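Short afifavidin from Afifella pfennigii forms a strong non-covalent complex with biotin and 2-iminobiotin, although its exact biological role is still obscure. One contact in two of its structures: PDB 6HDS (chain A, 1.74 Å), residues S85-T90 and T104-A109, and PDB 6HDT (chain B, 1.54 Å), residues S85-T90 and T104-A109. One frame, after least-squares fit of the local backbone (RMSD 0.10 Å); residues are numbered along the deposited sequences.

Structure 1 (6HDS).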
loop_
_atom_site.group_PDB
_atom_site.type_symbol
_atom_site.label_atom_id
_atom_site.label_comp_id
_atom_site.label_asym_id
_atom_site.label_seq_id
_atom_site.Cartn_x
_atom_site.Cartn_y
_atom_site.Cartn_z
ATOM N N SER A 85 -9.340 6.882 8.501
ATOM C CA SER A 85 -8.559 5.704 8.548
ATOM C C SER A 85 -8.040 5.376 7.149
ATOM O O SER A 85 -8.552 5.897 6.129
ATOM C CB SER A 85 -9.366 4.581 9.087
ATOM O OG SER A 85 -10.527 4.398 8.274
ATOM N N VAL A 86 -7.033 4.510 7.132
ATOM C CA VAL A 86 -6.431 4.021 5.926
ATOM C C VAL A 86 -6.209 2.525 6.038
ATOM O O VAL A 86 -5.689 2.042 7.048
ATOM C CB VAL A 86 -5.090 4.719 5.657
ATOM C CG1 VAL A 86 -4.408 4.117 4.436
ATOM C CG2 VAL A 86 -5.245 6.232 5.543
ATOM N N THR A 87 -6.458 1.807 4.945
ATOM C CA THR A 87 -6.155 0.404 4.865
ATOM C C THR A 87 -5.157 0.120 3.730
ATOM O O THR A 87 -5.271 0.686 2.614
ATOM C CB THR A 87 -7.426 -0.426 4.656
ATOM O OG1 THR A 87 -8.361 -0.195 5.703
ATOM C CG2 THR A 87 -7.143 -1.903 4.515
ATOM N N SER A 88 -4.169 -0.745 3.994
ATOM C CA SER A 88 -3.375 -1.359 2.924
ATOM C C SER A 88 -3.486 -2.880 2.933
ATOM O O SER A 88 -3.367 -3.531 3.974
ATOM C CB SER A 88 -1.938 -0.978 2.978
ATOM O OG SER A 88 -1.769 0.439 3.142
ATOM N N TRP A 89 -3.507 -3.412 1.713
ATOM C CA TRP A 89 -3.452 -4.842 1.420
ATOM C C TRP A 89 -2.116 -5.146 0.733
ATOM O O TRP A 89 -1.682 -4.360 -0.147
ATOM C CB TRP A 89 -4.574 -5.257 0.467
ATOM C CG TRP A 89 -5.989 -5.159 0.960
ATOM C CD1 TRP A 89 -6.776 -6.207 1.345
ATOM C CD2 TRP A 89 -6.795 -3.975 1.096
ATOM N NE1 TRP A 89 -8.009 -5.746 1.716
ATOM C CE2 TRP A 89 -8.063 -4.390 1.552
ATOM C CE3 TRP A 89 -6.595 -2.606 0.845
ATOM C CZ2 TRP A 89 -9.107 -3.493 1.782
ATOM C CZ3 TRP A 89 -7.621 -1.717 1.080
ATOM C CH2 TRP A 89 -8.859 -2.154 1.569
ATOM N N THR A 90 -1.572 -6.331 1.009
ATOM C CA THR A 90 -0.425 -6.866 0.276
ATOM C C THR A 90 -0.624 -8.360 0.082
ATOM O O THR A 90 -1.020 -9.068 1.030
ATOM C CB THR A 90 0.881 -6.575 1.023
ATOM O OG1 THR A 90 0.831 -5.266 1.596
ATOM C CG2 THR A 90 2.123 -6.721 0.184
ATOM N N THR A 104 -4.351 -12.073 0.420
ATOM C CA THR A 104 -3.792 -10.870 0.973
ATOM C C THR A 104 -3.838 -10.854 2.502
ATOM O O THR A 104 -4.726 -11.433 3.104
ATOM C CB THR A 104 -4.521 -9.600 0.498
ATOM O OG1 THR A 104 -5.830 -9.387 1.045
ATOM C CG2 THR A 104 -4.605 -9.551 -1.004
ATOM N N ASP A 105 -2.994 -9.980 3.063
ATOM C CA ASP A 105 -3.091 -9.565 4.429
ATOM C C ASP A 105 -3.251 -8.064 4.391
ATOM O O ASP A 105 -2.726 -7.403 3.456
ATOM C CB ASP A 105 -1.885 -9.947 5.279
ATOM C CG ASP A 105 -1.696 -11.452 5.507
ATOM O OD1 ASP A 105 -2.687 -12.165 5.411
ATOM O OD2 ASP A 105 -0.560 -11.883 5.878
ATOM N N TRP A 106 -3.973 -7.545 5.377
ATOM C CA TRP A 106 -4.202 -6.081 5.420
ATOM C C TRP A 106 -3.895 -5.529 6.791
ATOM O O TRP A 106 -3.969 -6.230 7.786
ATOM C CB TRP A 106 -5.612 -5.679 4.965
ATOM C CG TRP A 106 -6.766 -6.362 5.628
ATOM C CD1 TRP A 106 -7.496 -7.408 5.146
ATOM C CD2 TRP A 106 -7.365 -5.998 6.865
ATOM N NE1 TRP A 106 -8.477 -7.761 6.023
ATOM C CE2 TRP A 106 -8.450 -6.882 7.074
ATOM C CE3 TRP A 106 -7.120 -4.978 7.786
ATOM C CZ2 TRP A 106 -9.267 -6.792 8.183
ATOM C CZ3 TRP A 106 -7.917 -4.924 8.910
ATOM C CH2 TRP A 106 -8.971 -5.803 9.095
ATOM N N ASN A 107 -3.591 -4.231 6.795
ATOM C CA ASN A 107 -3.495 -3.494 7.982
ATOM C C ASN A 107 -4.363 -2.262 7.844
ATOM O O ASN A 107 -4.421 -1.668 6.736
ATOM C CB ASN A 107 -2.056 -3.031 8.276
ATOM C CG ASN A 107 -1.120 -4.145 8.672
ATOM O OD1 ASN A 107 -1.422 -4.912 9.569
ATOM N ND2 ASN A 107 0.036 -4.222 8.031
ATOM N N LEU A 108 -4.957 -1.823 8.960
ATOM C CA LEU A 108 -5.846 -0.680 8.995
ATOM C C LEU A 108 -5.437 0.282 10.111
ATOM O O LEU A 108 -5.411 -0.086 11.299
ATOM C CB LEU A 108 -7.275 -1.204 9.181
ATOM C CG LEU A 108 -8.339 -0.242 9.705
ATOM C CD1 LEU A 108 -8.481 0.992 8.816
ATOM C CD2 LEU A 108 -9.664 -1.009 9.756
ATOM N N ALA A 109 -4.984 1.467 9.714
ATOM C CA ALA A 109 -4.599 2.545 10.681
ATOM C C ALA A 109 -5.837 3.396 10.958
ATOM O O ALA A 109 -6.525 3.766 10.033
ATOM C CB ALA A 109 -3.442 3.361 10.165
#
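Leu108 holds CG anti to its backbone N (chi1 160°), and with chi2 at 58° its CD1 branch comes to Thr87, 3.3 Å from Thr87 OG1 and 3.7 Å from Ser85 CB. The hydroxyl of Thr87 is hydrogen-bonded to Trp76 NE1 on the neighbouring strand. Trp106 CB lies over one face of the Trp89 pyrrole ring, a CH-pi contact 4.0 Å from its centroid; chi1 52° puts CG between the backbone N and the carbonyl carbon and carries the indole on from there. The two indoles meet obliquely. Thr104 OG1, 3.3 Å from Trp89 CD1 at the ring edge, is hydrogen-bonded to Asp123 O, and Trp89 NE1 to Asp123 OD2. Thr87, Trp89, Trp106 and Leu108 share one face of the antiparallel hairpin 82-96/99-111 in the avidin-type beta barrel, the face lining the biotin site. Paired backbone hydrogen bonds join Val86 to Ala109, Ser88 to Asn107 and Thr90 to Asp105; on the opposite face, Ser88 and Thr90 meet the second subunit.

Structure 2 (6HDT). With BTN (biotin), chain C.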
loop_
_atom_site.group_PDB
_atom_site.type_symbol
_atom_site.label_atom_id
_atom_site.label_comp_id
_atom_site.label_asym_id
_atom_site.label_seq_id
_atom_site.Cartn_x
_atom_site.Cartn_y
_atom_site.Cartn_z
ATOM N N SER B 85 -9.364 6.820 8.553
ATOM C CA SER B 85 -8.630 5.574 8.587
ATOM C C SER B 85 -8.086 5.306 7.201
ATOM O O SER B 85 -8.575 5.863 6.220
ATOM C CB SER B 85 -9.567 4.428 8.970
ATOM O OG SER B 85 -10.675 4.389 8.085
ATOM N N VAL B 86 -7.091 4.429 7.150
ATOM C CA VAL B 86 -6.461 4.008 5.909
ATOM C C VAL B 86 -6.158 2.523 6.013
ATOM O O VAL B 86 -5.612 2.096 7.010
ATOM C CB VAL B 86 -5.122 4.743 5.679
ATOM C CG1 VAL B 86 -4.407 4.207 4.450
ATOM C CG2 VAL B 86 -5.331 6.237 5.593
ATOM N N THR B 87 -6.434 1.768 4.948
ATOM C CA THR B 87 -6.028 0.329 4.868
ATOM C C THR B 87 -5.036 0.098 3.729
ATOM O O THR B 87 -5.123 0.712 2.674
ATOM C CB THR B 87 -7.271 -0.565 4.624
ATOM O OG1 THR B 87 -8.277 -0.311 5.603
ATOM C CG2 THR B 87 -6.967 -2.049 4.609
ATOM N N SER B 88 -4.083 -0.813 3.943
ATOM C CA SER B 88 -3.282 -1.342 2.840
ATOM C C SER B 88 -3.392 -2.844 2.826
ATOM O O SER B 88 -3.335 -3.477 3.845
ATOM C CB SER B 88 -1.819 -0.939 2.933
ATOM O OG SER B 88 -1.662 0.510 3.097
ATOM N N TRP B 89 -3.452 -3.401 1.620
ATOM C CA TRP B 89 -3.465 -4.827 1.445
ATOM C C TRP B 89 -2.187 -5.200 0.732
ATOM O O TRP B 89 -1.712 -4.442 -0.107
ATOM C CB TRP B 89 -4.617 -5.233 0.530
ATOM C CG TRP B 89 -5.995 -5.164 1.062
ATOM C CD1 TRP B 89 -6.767 -6.204 1.473
ATOM C CD2 TRP B 89 -6.797 -3.995 1.176
ATOM N NE1 TRP B 89 -7.996 -5.756 1.860
ATOM C CE2 TRP B 89 -8.045 -4.398 1.686
ATOM C CE3 TRP B 89 -6.586 -2.641 0.887
ATOM C CZ2 TRP B 89 -9.085 -3.505 1.896
ATOM C CZ3 TRP B 89 -7.630 -1.742 1.124
ATOM C CH2 TRP B 89 -8.845 -2.172 1.623
ATOM N N THR B 90 -1.672 -6.405 0.985
ATOM C CA THR B 90 -0.507 -6.890 0.251
ATOM C C THR B 90 -0.655 -8.380 0.061
ATOM O O THR B 90 -1.109 -9.062 0.947
ATOM C CB THR B 90 0.818 -6.578 0.977
ATOM O OG1 THR B 90 0.756 -5.265 1.579
ATOM C CG2 THR B 90 2.022 -6.673 0.012
ATOM N N THR B 104 -4.395 -12.035 0.446
ATOM C CA THR B 104 -3.810 -10.833 0.998
ATOM C C THR B 104 -3.888 -10.805 2.504
ATOM O O THR B 104 -4.750 -11.447 3.110
ATOM C CB THR B 104 -4.536 -9.554 0.485
ATOM O OG1 THR B 104 -5.830 -9.437 1.109
ATOM C CG2 THR B 104 -4.671 -9.556 -1.012
ATOM N N ASP B 105 -2.991 -10.009 3.082
ATOM C CA ASP B 105 -3.086 -9.552 4.477
ATOM C C ASP B 105 -3.229 -8.037 4.450
ATOM O O ASP B 105 -2.767 -7.375 3.534
ATOM C CB ASP B 105 -1.824 -9.909 5.282
ATOM C CG ASP B 105 -1.665 -11.410 5.539
ATOM O OD1 ASP B 105 -2.679 -12.132 5.512
ATOM O OD2 ASP B 105 -0.530 -11.841 5.856
ATOM N N TRP B 106 -3.896 -7.485 5.449
ATOM C CA TRP B 106 -4.117 -6.045 5.447
ATOM C C TRP B 106 -3.908 -5.503 6.802
ATOM O O TRP B 106 -4.061 -6.216 7.797
ATOM C CB TRP B 106 -5.523 -5.669 4.952
ATOM C CG TRP B 106 -6.713 -6.338 5.629
ATOM C CD1 TRP B 106 -7.443 -7.406 5.142
ATOM C CD2 TRP B 106 -7.336 -5.974 6.881
ATOM N NE1 TRP B 106 -8.439 -7.733 6.008
ATOM C CE2 TRP B 106 -8.419 -6.860 7.073
ATOM C CE3 TRP B 106 -7.106 -4.962 7.850
ATOM C CZ2 TRP B 106 -9.237 -6.812 8.186
ATOM C CZ3 TRP B 106 -7.944 -4.914 8.967
ATOM C CH2 TRP B 106 -8.989 -5.829 9.122
ATOM N N ASN B 107 -3.530 -4.231 6.799
ATOM C CA ASN B 107 -3.439 -3.437 8.003
ATOM C C ASN B 107 -4.304 -2.210 7.828
ATOM O O ASN B 107 -4.345 -1.669 6.746
ATOM C CB ASN B 107 -1.996 -2.986 8.192
ATOM C CG ASN B 107 -1.070 -4.103 8.631
ATOM O OD1 ASN B 107 -1.372 -4.854 9.555
ATOM N ND2 ASN B 107 0.057 -4.223 7.948
ATOM N N LEU B 108 -4.920 -1.733 8.922
ATOM C CA LEU B 108 -5.836 -0.612 8.904
ATOM C C LEU B 108 -5.480 0.313 10.055
ATOM O O LEU B 108 -5.628 -0.072 11.215
ATOM C CB LEU B 108 -7.245 -1.122 9.115
ATOM C CG LEU B 108 -8.457 -0.188 9.048
ATOM C CD1 LEU B 108 -9.685 -1.068 8.940
ATOM C CD2 LEU B 108 -8.595 0.749 10.244
ATOM N N ALA B 109 -4.995 1.495 9.719
ATOM C CA ALA B 109 -4.662 2.541 10.703
ATOM C C ALA B 109 -5.894 3.346 11.029
ATOM O O ALA B 109 -6.580 3.825 10.116
ATOM C CB ALA B 109 -3.574 3.427 10.141
HETATM C C11 BTN C . -13.304 1.887 8.558
HETATM O O11 BTN C . -12.452 2.515 9.215
HETATM O O12 BTN C . -14.177 1.176 9.111
HETATM C C10 BTN C . -13.237 1.998 7.045
HETATM C C9 BTN C . -13.677 0.719 6.334
HETATM C C8 BTN C . -12.671 -0.422 6.508
HETATM C C7 BTN C . -13.123 -1.744 5.894
HETATM C C2 BTN C . -12.047 -2.802 6.111
HETATM S S1 BTN C . -10.607 -2.649 5.069
HETATM C C6 BTN C . -10.073 -4.288 5.470
HETATM C C5 BTN C . -11.343 -5.115 5.548
HETATM N N1 BTN C . -11.707 -5.688 4.282
HETATM C C3 BTN C . -12.845 -5.243 3.751
HETATM O O3 BTN C . -13.327 -5.650 2.680
HETATM N N2 BTN C . -13.354 -4.302 4.589
HETATM C C4 BTN C . -12.556 -4.209 5.801
HETATM O O HOH W 1 -0.607 -4.712 3.806
#
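With CG anti to the backbone N (chi1 -176°) and chi2 at 166°, Leu108 brings CD1 to 3.7 Å from Thr87 OG1 and CD2 to 4.0 Å from Ser85 CB. Thr87 OG1 is hydrogen-bonded to Trp76 NE1 and approaches biotin S1 at 3.3 Å. Trp106 CB lies over one face of the Trp89 pyrrole ring, a CH-pi contact 3.9 Å from its centroid; chi1 53° puts CG between the backbone N and the carbonyl carbon and carries the indole on from there. The two indoles meet obliquely. Thr104 OG1, 3.4 Å from Trp89 CD1 at the ring edge, is hydrogen-bonded to Asp123 O, and Trp89 NE1 to Asp123 OD2. Biotin C6 rests over the centre of the Trp106 ring, and Ser85 OG donates to carboxylate oxygen O11 at 2.8 Å. Paired backbone hydrogen bonds join Val86 to Ala109, Ser88 to Asn107 and Thr90 to Asp105; on the face opposite the indoles, Ser88 and Thr90 meet the second subunit. A modelled water lies 2.7 Å from Thr90 OG1.

Structure 1 against structure 2
Leu108(A) and Leu108(B) are modelled with different side-chain conformations, chi2 being 58° in the first and 166° in the second. The two models differ in chi2, yet both keep the leucine against the same neighbours: CD1 of Leu108(A) is 3.3 Å from Thr87(A) OG1, and CD1 of Leu108(B) is 3.7 Å from Thr87(B) OG1. Contact with Ser85(A) or Ser85(B) is likewise kept, as is that of the leucine CB with the indole, at 3.8 Å from Trp106(A) CZ3 and 3.9 Å from Trp106(B) CZ3.

Biotin is present in structure 2 alone; no ligand or ion is modelled at that place in structure 1. It adds a hydrogen bond from Ser85(B) OG to its carboxylate and apolar contacts with Trp106(B) and Leu108(B), while its sulfur touches Thr87(B) and Trp89(B). Since four of these five residues superpose on their unliganded counterparts, this wall of the pocket appears largely preformed.

Backbone CA atoms coincide within the error. Ser85(A), Thr87(A), Trp89(A), Thr104(A) and Trp106(A) keep their places relative to Ser85(B), Thr87(B), Trp89(B), Thr104(B) and Trp106(B), and the backbone hydrogen bonds linking Val86(A) with Ala109(A), Ser88(A) with Asn107(A) and Thr90(A) with Asp105(A) recur in chain B.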